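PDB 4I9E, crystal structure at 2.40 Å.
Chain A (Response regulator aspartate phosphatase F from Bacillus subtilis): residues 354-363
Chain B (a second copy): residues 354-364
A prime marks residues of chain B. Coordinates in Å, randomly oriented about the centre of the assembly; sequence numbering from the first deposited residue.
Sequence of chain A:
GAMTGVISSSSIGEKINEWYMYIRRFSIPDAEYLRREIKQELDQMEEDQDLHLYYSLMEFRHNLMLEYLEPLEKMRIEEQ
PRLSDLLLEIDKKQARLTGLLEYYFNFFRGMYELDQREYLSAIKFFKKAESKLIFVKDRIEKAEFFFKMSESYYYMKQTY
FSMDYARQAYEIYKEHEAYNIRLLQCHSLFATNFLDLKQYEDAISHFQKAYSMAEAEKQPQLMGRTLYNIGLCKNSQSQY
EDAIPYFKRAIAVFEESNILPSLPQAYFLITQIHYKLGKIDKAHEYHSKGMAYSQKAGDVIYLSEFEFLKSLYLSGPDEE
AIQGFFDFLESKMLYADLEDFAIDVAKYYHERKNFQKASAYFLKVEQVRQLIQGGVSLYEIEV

Chain A, residues 354-363: NFQKASAYFL
Chain B 354-364: NFQKASAYFLK

At the centre of this contact two copies of the same phenylalanine lie against each other. Phe362 and Phe362′ both point toward the opposing helix with chi1 in the m well (-78° and -76°) and chi2 near -55°, and each sets its own CB over a face of the other ring: CB of either residue lies 3.6 Å from the centroid of its partner's ring. Phe362 CG comes within 3.3 Å of Phe362′ CB. The ring planes are nearly parallel, at 22°, but slid apart, with centroids separated by 5.4 Å, so the rings barely overlap and the packing is chiefly CH-pi. A flat aromatic side chain suits this place because it offers a broad apolar face to a neighbouring methylene. Beside the pair, the leucines turn sideways, yet their ends reach inward (chi1 m, chi2 t): Leu363 CD2 is 3.6 Å from Phe362′ CZ, and Phe362 CZ is 3.8 Å from Leu363′ CG.

The backbones that carry these groups are regular helices, residues 355-363 and 355-364′, built with phi/psi near -68/-35. Their N-to-C directions differ by 40°, and their axes approach to 8.1 Å. Like faces like along the crossing: CA atoms are 5.0 Å apart for Phe355 and Phe355′, 5.3 Å for Ser359 and Ser359′, and 6.4 Å for Phe362 and Phe362′. Small residues occupy the middle of this close approach. Buried Ala358 and Ala358′ point toward the other helix, with Ala358 CB 3.7 Å from Ser359′ OG. The serines, in the t rotamer, lie sideways at the edges of rings; Ser359 OG is 3.7 Å from Phe362′ CE2, and Phe362 CE2 is 3.7 Å from Ser359′ OG. Their hydroxyls find hydrogen bonds elsewhere in the structure, so their burial leaves no polar group unsatisfied.

Toward the N-terminal ends, Phe355 and Phe355′ also adopt m (-59° and -51°), with their CB atoms 3.8 Å apart. Each ring is covered by a glutamine, extended through chi1 and chi2 in t: Gln356′ CG lies 3.7 Å from the centroid of the Phe355 ring, and Gln356 CG 3.6 Å from that of Phe355′. Glutamine suits this exposed border, since its methylenes cover the ring while its amide is polar. No hydrogen bond crosses between the stretches; the 612 Å² buried, both sides summed, rests on packing.

Beyond the contact, Asn354 caps its own helix, accepting at OD1 from Lys357 N at 3.2 Å. Lys357 and exposed Ala360 point away, as do their counterparts.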

ATOM      1  N   ASN A 354      21.696 -25.511 -18.065  1.00 53.86           N
ATOM      2  CA  ASN A 354      20.961 -25.081 -19.218  1.00 53.20           C
ATOM      3  C   ASN A 354      20.629 -23.567 -19.076  1.00 53.18           C
ATOM      4  O   ASN A 354      19.486 -23.153 -18.774  1.00 52.97           O
ATOM      5  CB  ASN A 354      19.737 -25.933 -19.395  1.00 52.96           C
ATOM      6  CG  ASN A 354      19.176 -25.811 -20.769  1.00 55.17           C
ATOM      7  OD1 ASN A 354      19.382 -24.809 -21.469  1.00 54.08           O
ATOM      8  ND2 ASN A 354      18.454 -26.834 -21.189  1.00 60.70           N
ATOM      9  N   PHE A 355      21.659 -22.750 -19.294  1.00 52.09           N
ATOM     10  CA  PHE A 355      21.587 -21.334 -19.093  1.00 50.58           C
ATOM     11  C   PHE A 355      20.665 -20.652 -20.099  1.00 50.70           C
ATOM     12  O   PHE A 355      20.070 -19.591 -19.791  1.00 48.50           O
ATOM     13  CB  PHE A 355      22.992 -20.733 -19.113  1.00 50.23           C
ATOM     14  CG  PHE A 355      23.908 -21.307 -18.063  1.00 50.14           C
ATOM     15  CD1 PHE A 355      23.634 -21.114 -16.698  1.00 46.24           C
ATOM     16  CD2 PHE A 355      25.035 -22.058 -18.433  1.00 46.66           C
ATOM     17  CE1 PHE A 355      24.451 -21.666 -15.714  1.00 44.56           C
ATOM     18  CE2 PHE A 355      25.874 -22.605 -17.451  1.00 46.66           C
ATOM     19  CZ  PHE A 355      25.595 -22.398 -16.079  1.00 47.29           C
ATOM     20  N   GLN A 356      20.534 -21.255 -21.282  1.00 50.69           N
ATOM     21  CA  GLN A 356      19.665 -20.681 -22.290  1.00 51.72           C
ATOM     22  C   GLN A 356      18.207 -20.854 -21.904  1.00 50.61           C
ATOM     23  O   GLN A 356      17.409 -19.955 -22.159  1.00 50.76           O
ATOM     24  CB  GLN A 356      19.955 -21.242 -23.678  1.00 52.34           C
ATOM     25  CG  GLN A 356      19.090 -20.638 -24.815  1.00 53.96           C
ATOM     26  CD  GLN A 356      19.493 -21.145 -26.232  1.00 56.69           C
ATOM     27  OE1 GLN A 356      20.534 -21.827 -26.428  1.00 56.99           O
ATOM     28  NE2 GLN A 356      18.669 -20.781 -27.234  1.00 60.67           N
ATOM     29  N   LYS A 357      17.878 -21.992 -21.279  1.00 49.73           N
ATOM     30  CA  LYS A 357      16.522 -22.251 -20.760  1.00 48.90           C
ATOM     31  C   LYS A 357      16.225 -21.455 -19.475  1.00 46.57           C
ATOM     32  O   LYS A 357      15.131 -20.894 -19.343  1.00 46.72           O
ATOM     33  CB  LYS A 357      16.270 -23.762 -20.480  1.00 50.19           C
ATOM     34  CG  LYS A 357      16.070 -24.730 -21.709  1.00 51.83           C
ATOM     35  CD  LYS A 357      15.006 -24.280 -22.685  1.00 56.18           C
ATOM     36  CE  LYS A 357      14.894 -25.286 -23.822  1.00 57.17           C
ATOM     37  NZ  LYS A 357      13.870 -24.829 -24.837  1.00 59.95           N
ATOM     38  N   ALA A 358      17.165 -21.476 -18.525  1.00 44.01           N
ATOM     39  CA  ALA A 358      17.057 -20.744 -17.264  1.00 42.55           C
ATOM     40  C   ALA A 358      16.675 -19.300 -17.605  1.00 41.71           C
ATOM     41  O   ALA A 358      15.715 -18.754 -17.124  1.00 41.34           O
ATOM     42  CB  ALA A 358      18.378 -20.801 -16.497  1.00 40.55           C
ATOM     43  N   SER A 359      17.398 -18.756 -18.555  1.00 41.47           N
ATOM     44  CA  SER A 359      17.303 -17.413 -18.981  1.00 40.72           C
ATOM     45  C   SER A 359      15.963 -17.087 -19.643  1.00 41.34           C
ATOM     46  O   SER A 359      15.369 -16.039 -19.327  1.00 42.42           O
ATOM     47  CB  SER A 359      18.545 -17.151 -19.807  1.00 40.07           C
ATOM     48  OG  SER A 359      18.442 -16.063 -20.655  1.00 44.96           O
ATOM     49  N   ALA A 360      15.427 -17.983 -20.481  1.00 41.95           N
ATOM     50  CA  ALA A 360      14.091 -17.802 -21.120  1.00 42.24           C
ATOM     51  C   ALA A 360      12.958 -17.709 -20.094  1.00 42.10           C
ATOM     52  O   ALA A 360      12.049 -16.916 -20.240  1.00 42.89           O
ATOM     53  CB  ALA A 360      13.778 -18.948 -22.177  1.00 42.41           C
ATOM     54  N   TYR A 361      13.035 -18.534 -19.058  1.00 42.25           N
ATOM     55  CA  TYR A 361      12.119 -18.485 -17.942  1.00 42.67           C
ATOM     56  C   TYR A 361      12.321 -17.264 -17.004  1.00 40.90           C
ATOM     57  O   TYR A 361      11.364 -16.797 -16.408  1.00 40.09           O
ATOM     58  CB  TYR A 361      12.177 -19.818 -17.169  1.00 44.27           C
ATOM     59  CG  TYR A 361      11.487 -20.891 -17.926  1.00 46.17           C
ATOM     60  CD1 TYR A 361      10.105 -20.927 -17.981  1.00 49.15           C
ATOM     61  CD2 TYR A 361      12.209 -21.833 -18.671  1.00 51.73           C
ATOM     62  CE1 TYR A 361       9.432 -21.908 -18.716  1.00 51.87           C
ATOM     63  CE2 TYR A 361      11.548 -22.838 -19.429  1.00 51.13           C
ATOM     64  CZ  TYR A 361      10.156 -22.869 -19.435  1.00 51.19           C
ATOM     65  OH  TYR A 361       9.450 -23.808 -20.168  1.00 51.08           O
ATOM     66  N   PHE A 362      13.542 -16.749 -16.906  1.00 39.47           N
ATOM     67  CA  PHE A 362      13.777 -15.479 -16.199  1.00 38.80           C
ATOM     68  C   PHE A 362      13.156 -14.314 -16.984  1.00 38.70           C
ATOM     69  O   PHE A 362      12.612 -13.380 -16.401  1.00 37.55           O
ATOM     70  CB  PHE A 362      15.262 -15.218 -15.989  1.00 37.44           C
ATOM     71  CG  PHE A 362      15.878 -15.990 -14.870  1.00 36.52           C
ATOM     72  CD1 PHE A 362      15.345 -15.920 -13.565  1.00 37.68           C
ATOM     73  CD2 PHE A 362      17.045 -16.720 -15.090  1.00 33.63           C
ATOM     74  CE1 PHE A 362      15.937 -16.611 -12.516  1.00 36.48           C
ATOM     75  CE2 PHE A 362      17.659 -17.432 -14.054  1.00 33.42           C
ATOM     76  CZ  PHE A 362      17.111 -17.389 -12.781  1.00 37.13           C
ATOM     77  N   LEU A 363      13.216 -14.391 -18.313  1.00 39.39           N
ATOM     78  CA  LEU A 363      12.541 -13.414 -19.150  1.00 39.19           C
ATOM     79  C   LEU A 363      11.017 -13.510 -18.999  1.00 39.20           C
ATOM     80  O   LEU A 363      10.314 -12.484 -18.975  1.00 37.88           O
ATOM     81  CB  LEU A 363      12.939 -13.598 -20.592  1.00 40.07           C
ATOM     82  CG  LEU A 363      14.377 -13.264 -20.884  1.00 41.11           C
ATOM     83  CD1 LEU A 363      14.772 -13.888 -22.235  1.00 40.61           C
ATOM     84  CD2 LEU A 363      14.486 -11.736 -20.876  1.00 43.05           C
TER
ATOM     85  N   ASN B 354      25.232 -14.853 -24.442  1.00 51.90           N
ATOM     86  CA  ASN B 354      25.939 -15.295 -23.257  1.00 51.31           C
ATOM     87  C   ASN B 354      24.884 -15.559 -22.208  1.00 50.20           C
ATOM     88  O   ASN B 354      24.589 -14.708 -21.405  1.00 50.23           O
ATOM     89  CB  ASN B 354      27.015 -14.301 -22.813  1.00 51.14           C
ATOM     90  CG  ASN B 354      28.035 -14.909 -21.842  1.00 53.35           C
ATOM     91  OD1 ASN B 354      27.801 -15.967 -21.207  1.00 52.80           O
ATOM     92  ND2 ASN B 354      29.173 -14.205 -21.682  1.00 54.79           N
ATOM     93  N   PHE B 355      24.313 -16.763 -22.257  1.00 49.73           N
ATOM     94  CA  PHE B 355      23.219 -17.168 -21.396  1.00 48.95           C
ATOM     95  C   PHE B 355      23.677 -17.494 -19.965  1.00 48.55           C
ATOM     96  O   PHE B 355      22.882 -17.443 -19.038  1.00 47.85           O
ATOM     97  CB  PHE B 355      22.459 -18.375 -21.990  1.00 49.15           C
ATOM     98  CG  PHE B 355      22.026 -18.202 -23.419  1.00 49.22           C
ATOM     99  CD1 PHE B 355      20.969 -17.355 -23.752  1.00 47.86           C
ATOM    100  CD2 PHE B 355      22.684 -18.900 -24.447  1.00 50.86           C
ATOM    101  CE1 PHE B 355      20.561 -17.205 -25.102  1.00 48.05           C
ATOM    102  CE2 PHE B 355      22.284 -18.752 -25.793  1.00 47.23           C
ATOM    103  CZ  PHE B 355      21.225 -17.910 -26.111  1.00 47.21           C
ATOM    104  N   GLN B 356      24.935 -17.861 -19.780  1.00 48.40           N
ATOM    105  CA  GLN B 356      25.414 -18.125 -18.424  1.00 48.89           C
ATOM    106  C   GLN B 356      25.463 -16.879 -17.581  1.00 47.87           C
ATOM    107  O   GLN B 356      25.196 -16.920 -16.379  1.00 46.78           O
ATOM    108  CB  GLN B 356      26.822 -18.639 -18.452  1.00 49.39           C
ATOM    109  CG  GLN B 356      27.308 -19.170 -17.125  1.00 51.83           C
ATOM    110  CD  GLN B 356      28.497 -20.110 -17.332  1.00 58.02           C
ATOM    111  OE1 GLN B 356      28.896 -20.404 -18.497  1.00 57.43           O
ATOM    112  NE2 GLN B 356      29.067 -20.597 -16.220  1.00 58.02           N
ATOM    113  N   LYS B 357      25.902 -15.801 -18.229  1.00 47.81           N
ATOM    114  CA  LYS B 357      26.120 -14.524 -17.581  1.00 46.85           C
ATOM    115  C   LYS B 357      24.817 -13.744 -17.419  1.00 44.67           C
ATOM    116  O   LYS B 357      24.574 -13.152 -16.384  1.00 44.72           O
ATOM    117  CB  LYS B 357      27.181 -13.740 -18.348  1.00 47.73           C
ATOM    118  CG  LYS B 357      28.559 -14.108 -17.834  1.00 50.98           C
ATOM    119  CD  LYS B 357      29.624 -13.211 -18.381  1.00 57.01           C
ATOM    120  CE  LYS B 357      31.019 -13.738 -18.002  1.00 59.15           C
ATOM    121  NZ  LYS B 357      31.039 -14.067 -16.545  1.00 58.96           N
ATOM    122  N   ALA B 358      23.985 -13.776 -18.450  1.00 42.92           N
ATOM    123  CA  ALA B 358      22.591 -13.330 -18.383  1.00 40.33           C
ATOM    124  C   ALA B 358      21.896 -13.946 -17.197  1.00 39.66           C
ATOM    125  O   ALA B 358      21.203 -13.298 -16.461  1.00 39.99           O
ATOM    126  CB  ALA B 358      21.881 -13.684 -19.672  1.00 38.63           C
ATOM    127  N   SER B 359      22.094 -15.229 -17.018  1.00 39.56           N
ATOM    128  CA  SER B 359      21.417 -15.998 -16.031  1.00 39.12           C
ATOM    129  C   SER B 359      21.948 -15.661 -14.653  1.00 39.40           C
ATOM    130  O   SER B 359      21.254 -15.793 -13.640  1.00 39.97           O
ATOM    131  CB  SER B 359      21.645 -17.467 -16.360  1.00 39.20           C
ATOM    132  OG  SER B 359      20.895 -18.311 -15.521  1.00 44.08           O
ATOM    133  N   ALA B 360      23.181 -15.187 -14.600  1.00 39.28           N
ATOM    134  CA  ALA B 360      23.753 -14.822 -13.328  1.00 38.30           C
ATOM    135  C   ALA B 360      23.185 -13.476 -12.874  1.00 37.61           C
ATOM    136  O   ALA B 360      22.907 -13.301 -11.706  1.00 38.19           O
ATOM    137  CB  ALA B 360      25.246 -14.788 -13.418  1.00 37.77           C
ATOM    138  N   TYR B 361      23.029 -12.526 -13.783  1.00 37.78           N
ATOM    139  CA  TYR B 361      22.402 -11.246 -13.471  1.00 38.20           C
ATOM    140  C   TYR B 361      20.880 -11.356 -13.290  1.00 38.44           C
ATOM    141  O   TYR B 361      20.316 -10.590 -12.538  1.00 39.95           O
ATOM    142  CB  TYR B 361      22.759 -10.207 -14.522  1.00 38.87           C
ATOM    143  CG  TYR B 361      24.182  -9.781 -14.370  1.00 40.90           C
ATOM    144  CD1 TYR B 361      24.544  -8.818 -13.396  1.00 37.93           C
ATOM    145  CD2 TYR B 361      25.194 -10.369 -15.139  1.00 42.73           C
ATOM    146  CE1 TYR B 361      25.830  -8.449 -13.226  1.00 39.44           C
ATOM    147  CE2 TYR B 361      26.537  -9.999 -14.959  1.00 41.71           C
ATOM    148  CZ  TYR B 361      26.834  -9.045 -14.006  1.00 42.31           C
ATOM    149  OH  TYR B 361      28.135  -8.676 -13.806  1.00 43.77           O
ATOM    150  N   PHE B 362      20.215 -12.302 -13.966  1.00 37.77           N
ATOM    151  CA  PHE B 362      18.832 -12.594 -13.630  1.00 36.73           C
ATOM    152  C   PHE B 362      18.747 -13.051 -12.166  1.00 36.64           C
ATOM    153  O   PHE B 362      17.774 -12.766 -11.484  1.00 35.70           O
ATOM    154  CB  PHE B 362      18.201 -13.614 -14.555  1.00 36.11           C
ATOM    155  CG  PHE B 362      17.833 -13.072 -15.920  1.00 36.95           C
ATOM    156  CD1 PHE B 362      16.995 -11.956 -16.055  1.00 37.27           C
ATOM    157  CD2 PHE B 362      18.290 -13.707 -17.074  1.00 33.40           C
ATOM    158  CE1 PHE B 362      16.647 -11.469 -17.304  1.00 35.07           C
ATOM    159  CE2 PHE B 362      17.955 -13.227 -18.333  1.00 34.25           C
ATOM    160  CZ  PHE B 362      17.143 -12.111 -18.460  1.00 37.27           C
ATOM    161  N   LEU B 363      19.774 -13.745 -11.670  1.00 36.68           N
ATOM    162  CA  LEU B 363      19.777 -14.149 -10.252  1.00 35.56           C
ATOM    163  C   LEU B 363      20.119 -13.023  -9.277  1.00 35.13           C
ATOM    164  O   LEU B 363      19.647 -13.021  -8.173  1.00 35.88           O
ATOM    165  CB  LEU B 363      20.679 -15.352 -10.035  1.00 35.86           C
ATOM    166  CG  LEU B 363      20.055 -16.661 -10.533  1.00 34.62           C
ATOM    167  CD1 LEU B 363      21.216 -17.623 -10.875  1.00 37.12           C
ATOM    168  CD2 LEU B 363      19.122 -17.225  -9.478  1.00 29.69           C
ATOM    169  N   LYS B 364      20.905 -12.057  -9.700  1.00 34.22           N
ATOM    170  CA  LYS B 364      21.121 -10.847  -8.956  1.00 33.98           C
ATOM    171  C   LYS B 364      19.795 -10.113  -8.676  1.00 34.18           C
ATOM    172  O   LYS B 364      19.470  -9.857  -7.532  1.00 33.97           O
ATOM    173  CB  LYS B 364      22.128  -9.979  -9.718  1.00 34.26           C
ATOM    174  CG  LYS B 364      22.558  -8.679  -9.041  1.00 36.44           C
ATOM    175  CD  LYS B 364      22.954  -8.826  -7.570  1.00 35.24           C
ATOM    176  CE  LYS B 364      23.467  -7.483  -7.022  1.00 35.43           C
ATOM    177  NZ  LYS B 364      24.203  -7.703  -5.757  1.00 36.08           N
TER